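Tripeptidase (Staphylococcus aureus subsp. aureus, PDB 3RZA) probably hydrolyses tripeptides as a metal-dependent peptidase of the M20/M25/M40 family, binding zinc and calcium. Local coordinates at residues A[166-177]-A[342-353]. Residues are numbered along the deposited sequence; the frame is centred on the assembly and turned at random.
Sequences LIGAKELNSELL and GSDGSIINTFGI
A169 and I347 meet CB to CB at 3.8 Å where two short helices, 167-171 and 344-348, run nearly parallel (18°) in what is probably the catalytic, metal-binding domain of this M20-family peptidase. Their axes come within 8.9 Å. The tight part lies at the N-terminal ends. L166, in the N-cap position, spreads both methyls over the S343 carbonyl, with CD1 3.3 Å from S343 O, and the same CD1 touches I347 CG1. The D344 carboxylate reaches A169: with CG beside the backbone N (chi1 -71°), OD1 comes close to the alanine methyl. There OD1 accepts from a water that in turn accepts from A169 N, so one water links the carboxylate to the first turn of the other helix. The second oxygen, OD2, is bonded to T159, and the D344 side chain also touches the zinc ligand H98, so this end of the contact borders the metal site. Further along, I348 CD1 touches L172 CD2 and L177 CD1, which lie side by side. Toward solvent the packing is sparser: the alkyl chain of exposed K170 crosses I347 CD1 at about a right angle, with CE 4.0 Å away, while its NZ bonds to the carbonyls of G165 and S307. Partly exposed F351 has its ring edge on L172 CD2, with L177 CD1 approaching obliquely; beyond it L177 CD1 reaches I353 CD1. I347 O lies over one ring face; over the opposite face sits S174 CB, a CH-pi contact 4.0 Å from the F351 ring centroid and 8° off its normal.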
ATOM      1  N   LEU A 166      25.268   4.794  -5.004  1.00 19.15           N
ATOM      2  CA  LEU A 166      26.625   5.357  -5.168  1.00 18.37           C
ATOM      3  C   LEU A 166      27.295   5.717  -3.821  1.00 19.79           C
ATOM      4  O   LEU A 166      28.105   6.643  -3.755  1.00 18.51           O
ATOM      5  CB  LEU A 166      26.584   6.582  -6.094  1.00 17.71           C
ATOM      6  CG  LEU A 166      25.715   6.497  -7.354  1.00 15.44           C
ATOM      7  CD1 LEU A 166      25.795   7.811  -8.112  1.00 15.49           C
ATOM      8  CD2 LEU A 166      26.125   5.325  -8.243  1.00 11.47           C
ATOM      9  N   ILE A 167      26.959   4.954  -2.771  1.00 19.88           N
ATOM     10  CA  ILE A 167      27.268   5.326  -1.400  1.00 22.68           C
ATOM     11  C   ILE A 167      28.774   5.221  -1.102  1.00 21.60           C
ATOM     12  O   ILE A 167      29.321   6.080  -0.404  1.00 22.90           O
ATOM     13  CB  ILE A 167      26.468   4.457  -0.356  1.00 23.78           C
ATOM     14  CG1 ILE A 167      24.955   4.628  -0.518  1.00 29.95           C
ATOM     15  CG2 ILE A 167      26.850   4.824   1.054  1.00 28.42           C
ATOM     16  CD1 ILE A 167      24.426   6.073  -0.245  1.00 33.80           C
ATOM     17  N   GLY A 168      29.436   4.190  -1.637  1.00 20.59           N
ATOM     18  CA  GLY A 168      30.898   4.078  -1.515  1.00 21.54           C
ATOM     19  C   GLY A 168      31.637   5.205  -2.217  1.00 20.38           C
ATOM     20  O   GLY A 168      32.536   5.814  -1.620  1.00 19.39           O
ATOM     21  N   ALA A 169      31.241   5.507  -3.459  1.00 18.69           N
ATOM     22  CA  ALA A 169      31.757   6.712  -4.159  1.00 18.44           C
ATOM     23  C   ALA A 169      31.573   8.021  -3.334  1.00 17.60           C
ATOM     24  O   ALA A 169      32.476   8.877  -3.310  1.00 16.97           O
ATOM     25  CB  ALA A 169      31.106   6.858  -5.544  1.00 14.71           C
ATOM     26  N   LYS A 170      30.426   8.142  -2.659  1.00 17.94           N
ATOM     27  CA  LYS A 170      30.128   9.296  -1.770  1.00 18.69           C
ATOM     28  C   LYS A 170      30.960   9.354  -0.502  1.00 20.48           C
ATOM     29  O   LYS A 170      31.134  10.429   0.068  1.00 17.16           O
ATOM     30  CB  LYS A 170      28.643   9.312  -1.369  1.00 20.47           C
ATOM     31  CG  LYS A 170      27.722   9.758  -2.478  1.00 21.00           C
ATOM     32  CD  LYS A 170      26.256   9.507  -2.161  1.00 23.49           C
ATOM     33  CE  LYS A 170      25.372  10.019  -3.303  1.00 25.43           C
ATOM     34  NZ  LYS A 170      24.002   9.516  -3.201  1.00 27.77           N
ATOM     35  N   GLU A 171      31.411   8.193  -0.025  1.00 24.06           N
ATOM     36  CA  GLU A 171      32.312   8.092   1.148  1.00 25.25           C
ATOM     37  C   GLU A 171      33.790   8.040   0.767  1.00 24.56           C
ATOM     38  O   GLU A 171      34.647   8.016   1.650  1.00 27.78           O
ATOM     39  CB  GLU A 171      31.941   6.847   1.970  1.00 24.83           C
ATOM     40  CG  GLU A 171      30.544   6.911   2.601  1.00 29.59           C
ATOM     41  CD  GLU A 171      30.459   7.910   3.752  1.00 31.60           C
ATOM     42  OE1 GLU A 171      31.251   7.775   4.704  1.00 38.82           O
ATOM     43  OE2 GLU A 171      29.601   8.814   3.705  1.00 35.63           O
ATOM     44  N   LEU A 172      34.084   8.035  -0.534  1.00 22.49           N
ATOM     45  CA  LEU A 172      35.453   7.965  -1.036  1.00 24.27           C
ATOM     46  C   LEU A 172      36.330   9.135  -0.532  1.00 26.03           C
ATOM     47  O   LEU A 172      35.934  10.305  -0.609  1.00 25.23           O
ATOM     48  CB  LEU A 172      35.447   7.932  -2.573  1.00 25.04           C
ATOM     49  CG  LEU A 172      36.623   7.391  -3.359  1.00 27.03           C
ATOM     50  CD1 LEU A 172      36.923   5.938  -2.997  1.00 25.84           C
ATOM     51  CD2 LEU A 172      36.272   7.507  -4.833  1.00 28.62           C
ATOM     52  N   ASN A 173      37.474   8.798   0.062  1.00 26.87           N
ATOM     53  CA  ASN A 173      38.495   9.787   0.370  1.00 28.92           C
ATOM     54  C   ASN A 173      39.138  10.265  -0.940  1.00 30.12           C
ATOM     55  O   ASN A 173      39.987   9.587  -1.496  1.00 28.41           O
ATOM     56  CB  ASN A 173      39.537   9.197   1.316  1.00 27.97           C
ATOM     57  CG  ASN A 173      40.547  10.217   1.801  1.00 30.49           C
ATOM     58  OD1 ASN A 173      40.532  11.400   1.419  1.00 26.42           O
ATOM     59  ND2 ASN A 173      41.434   9.763   2.676  1.00 30.36           N
ATOM     60  N   SER A 174      38.759  11.462  -1.387  1.00 31.28           N
ATOM     61  CA  SER A 174      39.243  12.011  -2.655  1.00 31.74           C
ATOM     62  C   SER A 174      40.728  12.369  -2.663  1.00 31.52           C
ATOM     63  O   SER A 174      41.300  12.537  -3.722  1.00 31.68           O
ATOM     64  CB  SER A 174      38.419  13.251  -3.052  1.00 33.13           C
ATOM     65  OG  SER A 174      38.686  14.353  -2.207  1.00 34.99           O
ATOM     66  N   GLU A 175      41.342  12.506  -1.490  1.00 32.69           N
ATOM     67  CA  GLU A 175      42.788  12.739  -1.407  1.00 34.48           C
ATOM     68  C   GLU A 175      43.655  11.512  -1.749  1.00 32.17           C
ATOM     69  O   GLU A 175      44.837  11.661  -2.027  1.00 32.94           O
ATOM     70  CB  GLU A 175      43.151  13.330  -0.045  1.00 37.07           C
ATOM     71  CG  GLU A 175      42.670  14.782   0.056  1.00 44.51           C
ATOM     72  CD  GLU A 175      42.684  15.317   1.452  1.00 52.62           C
ATOM     73  OE1 GLU A 175      43.780  15.333   2.076  1.00 59.34           O
ATOM     74  OE2 GLU A 175      41.602  15.747   1.925  1.00 59.99           O
ATOM     75  N   LEU A 176      43.061  10.321  -1.759  1.00 29.44           N
ATOM     76  CA  LEU A 176      43.698   9.138  -2.334  1.00 26.69           C
ATOM     77  C   LEU A 176      43.776   9.167  -3.875  1.00 26.96           C
ATOM     78  O   LEU A 176      44.573   8.427  -4.443  1.00 25.86           O
ATOM     79  CB  LEU A 176      42.984   7.863  -1.865  1.00 24.23           C
ATOM     80  CG  LEU A 176      43.013   7.579  -0.355  1.00 27.48           C
ATOM     81  CD1 LEU A 176      42.088   6.417   0.020  1.00 25.73           C
ATOM     82  CD2 LEU A 176      44.453   7.310   0.143  1.00 27.63           C
ATOM     83  N   LEU A 177      42.949   9.994  -4.537  1.00 27.88           N
ATOM     84  CA  LEU A 177      42.899  10.046  -5.997  1.00 27.36           C
ATOM     85  C   LEU A 177      43.969  10.960  -6.561  1.00 27.25           C
ATOM     86  O   LEU A 177      44.262  11.999  -5.993  1.00 25.73           O
ATOM     87  CB  LEU A 177      41.520  10.518  -6.492  1.00 28.49           C
ATOM     88  CG  LEU A 177      40.271   9.741  -6.057  1.00 28.73           C
ATOM     89  CD1 LEU A 177      39.089  10.137  -6.932  1.00 30.37           C
ATOM     90  CD2 LEU A 177      40.474   8.228  -6.106  1.00 30.88           C
ATOM     91  N   GLY A 342      22.662   7.136 -13.171  1.00 20.07           N
ATOM     92  CA  GLY A 342      23.920   7.477 -12.529  1.00 23.01           C
ATOM     93  C   GLY A 342      24.893   6.306 -12.439  1.00 21.08           C
ATOM     94  O   GLY A 342      24.573   5.185 -12.788  1.00 21.25           O
ATOM     95  N   SER A 343      26.092   6.609 -11.979  1.00 20.04           N
ATOM     96  CA  SER A 343      27.144   5.620 -11.744  1.00 17.64           C
ATOM     97  C   SER A 343      28.131   6.297 -10.825  1.00 18.71           C
ATOM     98  O   SER A 343      27.970   7.501 -10.519  1.00 17.41           O
ATOM     99  CB  SER A 343      27.823   5.223 -13.061  1.00 19.64           C
ATOM    100  OG  SER A 343      28.779   6.185 -13.461  1.00 17.20           O
ATOM    101  N   ASP A 344      29.180   5.583 -10.424  1.00 18.60           N
ATOM    102  CA  ASP A 344      30.242   6.197  -9.617  1.00 20.50           C
ATOM    103  C   ASP A 344      30.934   7.363 -10.307  1.00 19.89           C
ATOM    104  O   ASP A 344      31.427   8.271  -9.629  1.00 19.17           O
ATOM    105  CB  ASP A 344      31.284   5.157  -9.166  1.00 22.37           C
ATOM    106  CG  ASP A 344      30.736   4.202  -8.094  1.00 25.93           C
ATOM    107  OD1 ASP A 344      29.866   4.595  -7.282  1.00 24.32           O
ATOM    108  OD2 ASP A 344      31.175   3.055  -8.076  1.00 25.84           O
ATOM    109  N   GLY A 345      30.953   7.336 -11.637  1.00 18.20           N
ATOM    110  CA  GLY A 345      31.388   8.461 -12.446  1.00 20.73           C
ATOM    111  C   GLY A 345      30.658   9.764 -12.223  1.00 19.62           C
ATOM    112  O   GLY A 345      31.260  10.812 -12.367  1.00 20.86           O
ATOM    113  N   SER A 346      29.370   9.691 -11.863  1.00 18.44           N
ATOM    114  CA  SER A 346      28.575  10.876 -11.498  1.00 18.01           C
ATOM    115  C   SER A 346      29.126  11.561 -10.251  1.00 20.07           C
ATOM    116  O   SER A 346      29.081  12.784 -10.158  1.00 19.95           O
ATOM    117  CB  SER A 346      27.100  10.515 -11.247  1.00 19.42           C
ATOM    118  OG  SER A 346      26.493   9.816 -12.336  1.00 15.64           O
ATOM    119  N   ILE A 347      29.633  10.768  -9.296  1.00 19.06           N
ATOM    120  CA  ILE A 347      30.233  11.306  -8.087  1.00 20.83           C
ATOM    121  C   ILE A 347      31.658  11.774  -8.331  1.00 23.23           C
ATOM    122  O   ILE A 347      32.041  12.855  -7.855  1.00 26.13           O
ATOM    123  CB  ILE A 347      30.207  10.292  -6.930  1.00 21.98           C
ATOM    124  CG1 ILE A 347      28.770   9.841  -6.620  1.00 23.92           C
ATOM    125  CG2 ILE A 347      30.846  10.897  -5.670  1.00 22.73           C
ATOM    126  CD1 ILE A 347      27.731  11.007  -6.401  1.00 23.67           C
ATOM    127  N   ILE A 348      32.431  10.993  -9.078  1.00 19.50           N
ATOM    128  CA  ILE A 348      33.862  11.268  -9.259  1.00 22.01           C
ATOM    129  C   ILE A 348      34.071  12.564 -10.046  1.00 21.35           C
ATOM    130  O   ILE A 348      34.962  13.341  -9.711  1.00 18.39           O
ATOM    131  CB  ILE A 348      34.616  10.086  -9.974  1.00 22.15           C
ATOM    132  CG1 ILE A 348      34.528   8.783  -9.141  1.00 28.07           C
ATOM    133  CG2 ILE A 348      36.101  10.481 -10.310  1.00 16.73           C
ATOM    134  CD1 ILE A 348      35.708   8.479  -8.314  1.00 34.10           C
ATOM    135  N   ASN A 349      33.226  12.801 -11.060  1.00 20.09           N
ATOM    136  CA  ASN A 349      33.169  14.113 -11.742  1.00 19.87           C
ATOM    137  C   ASN A 349      33.067  15.319 -10.797  1.00 20.26           C
ATOM    138  O   ASN A 349      33.696  16.334 -11.064  1.00 22.19           O
ATOM    139  CB  ASN A 349      32.029  14.179 -12.803  1.00 19.49           C
ATOM    140  CG  ASN A 349      32.458  13.634 -14.183  1.00 20.67           C
ATOM    141  OD1 ASN A 349      33.380  14.153 -14.797  1.00 21.25           O
ATOM    142  ND2 ASN A 349      31.776  12.584 -14.661  1.00 17.36           N
ATOM    143  N   THR A 350      32.331  15.192  -9.679  1.00 21.82           N
ATOM    144  CA  THR A 350      32.243  16.292  -8.666  1.00 22.65           C
ATOM    145  C   THR A 350      33.563  16.597  -7.921  1.00 23.27           C
ATOM    146  O   THR A 350      33.699  17.665  -7.334  1.00 25.26           O
ATOM    147  CB  THR A 350      31.120  16.079  -7.591  1.00 23.36           C
ATOM    148  OG1 THR A 350      31.562  15.157  -6.580  1.00 24.83           O
ATOM    149  CG2 THR A 350      29.803  15.598  -8.231  1.00 24.25           C
ATOM    150  N   PHE A 351      34.520  15.669  -7.962  1.00 24.90           N
ATOM    151  CA  PHE A 351      35.900  15.921  -7.501  1.00 26.71           C
ATOM    152  C   PHE A 351      36.763  16.700  -8.522  1.00 27.51           C
ATOM    153  O   PHE A 351      37.919  16.967  -8.241  1.00 28.76           O
ATOM    154  CB  PHE A 351      36.643  14.594  -7.153  1.00 26.15           C
ATOM    155  CG  PHE A 351      35.872  13.635  -6.258  1.00 28.53           C
ATOM    156  CD1 PHE A 351      34.926  14.079  -5.315  1.00 35.01           C
ATOM    157  CD2 PHE A 351      36.147  12.265  -6.327  1.00 33.75           C
ATOM    158  CE1 PHE A 351      34.242  13.150  -4.490  1.00 36.57           C
ATOM    159  CE2 PHE A 351      35.468  11.333  -5.507  1.00 31.99           C
ATOM    160  CZ  PHE A 351      34.517  11.777  -4.597  1.00 32.66           C
ATOM    161  N   GLY A 352      36.231  17.022  -9.704  1.00 27.11           N
ATOM    162  CA  GLY A 352      36.991  17.731 -10.746  1.00 26.90           C
ATOM    163  C   GLY A 352      37.859  16.860 -11.645  1.00 26.56           C
ATOM    164  O   GLY A 352      38.702  17.385 -12.348  1.00 28.40           O
ATOM    165  N   ILE A 353      37.659  15.534 -11.618  1.00 26.47           N
ATOM    166  CA  ILE A 353      38.371  14.601 -12.499  1.00 24.57           C
ATOM    167  C   ILE A 353      37.393  14.212 -13.627  1.00 23.72           C
ATOM    168  O   ILE A 353      36.456  13.445 -13.353  1.00 24.10           O
ATOM    169  CB  ILE A 353      38.830  13.303 -11.721  1.00 23.99           C
ATOM    170  CG1 ILE A 353      39.750  13.646 -10.532  1.00 24.35           C
ATOM    171  CG2 ILE A 353      39.539  12.352 -12.659  1.00 20.30           C
ATOM    172  CD1 ILE A 353      40.111  12.439  -9.665  1.00 17.61           C
TER
HETATM  173  O   HOH W   1      29.515   3.593  -4.798  1.00 20.91           O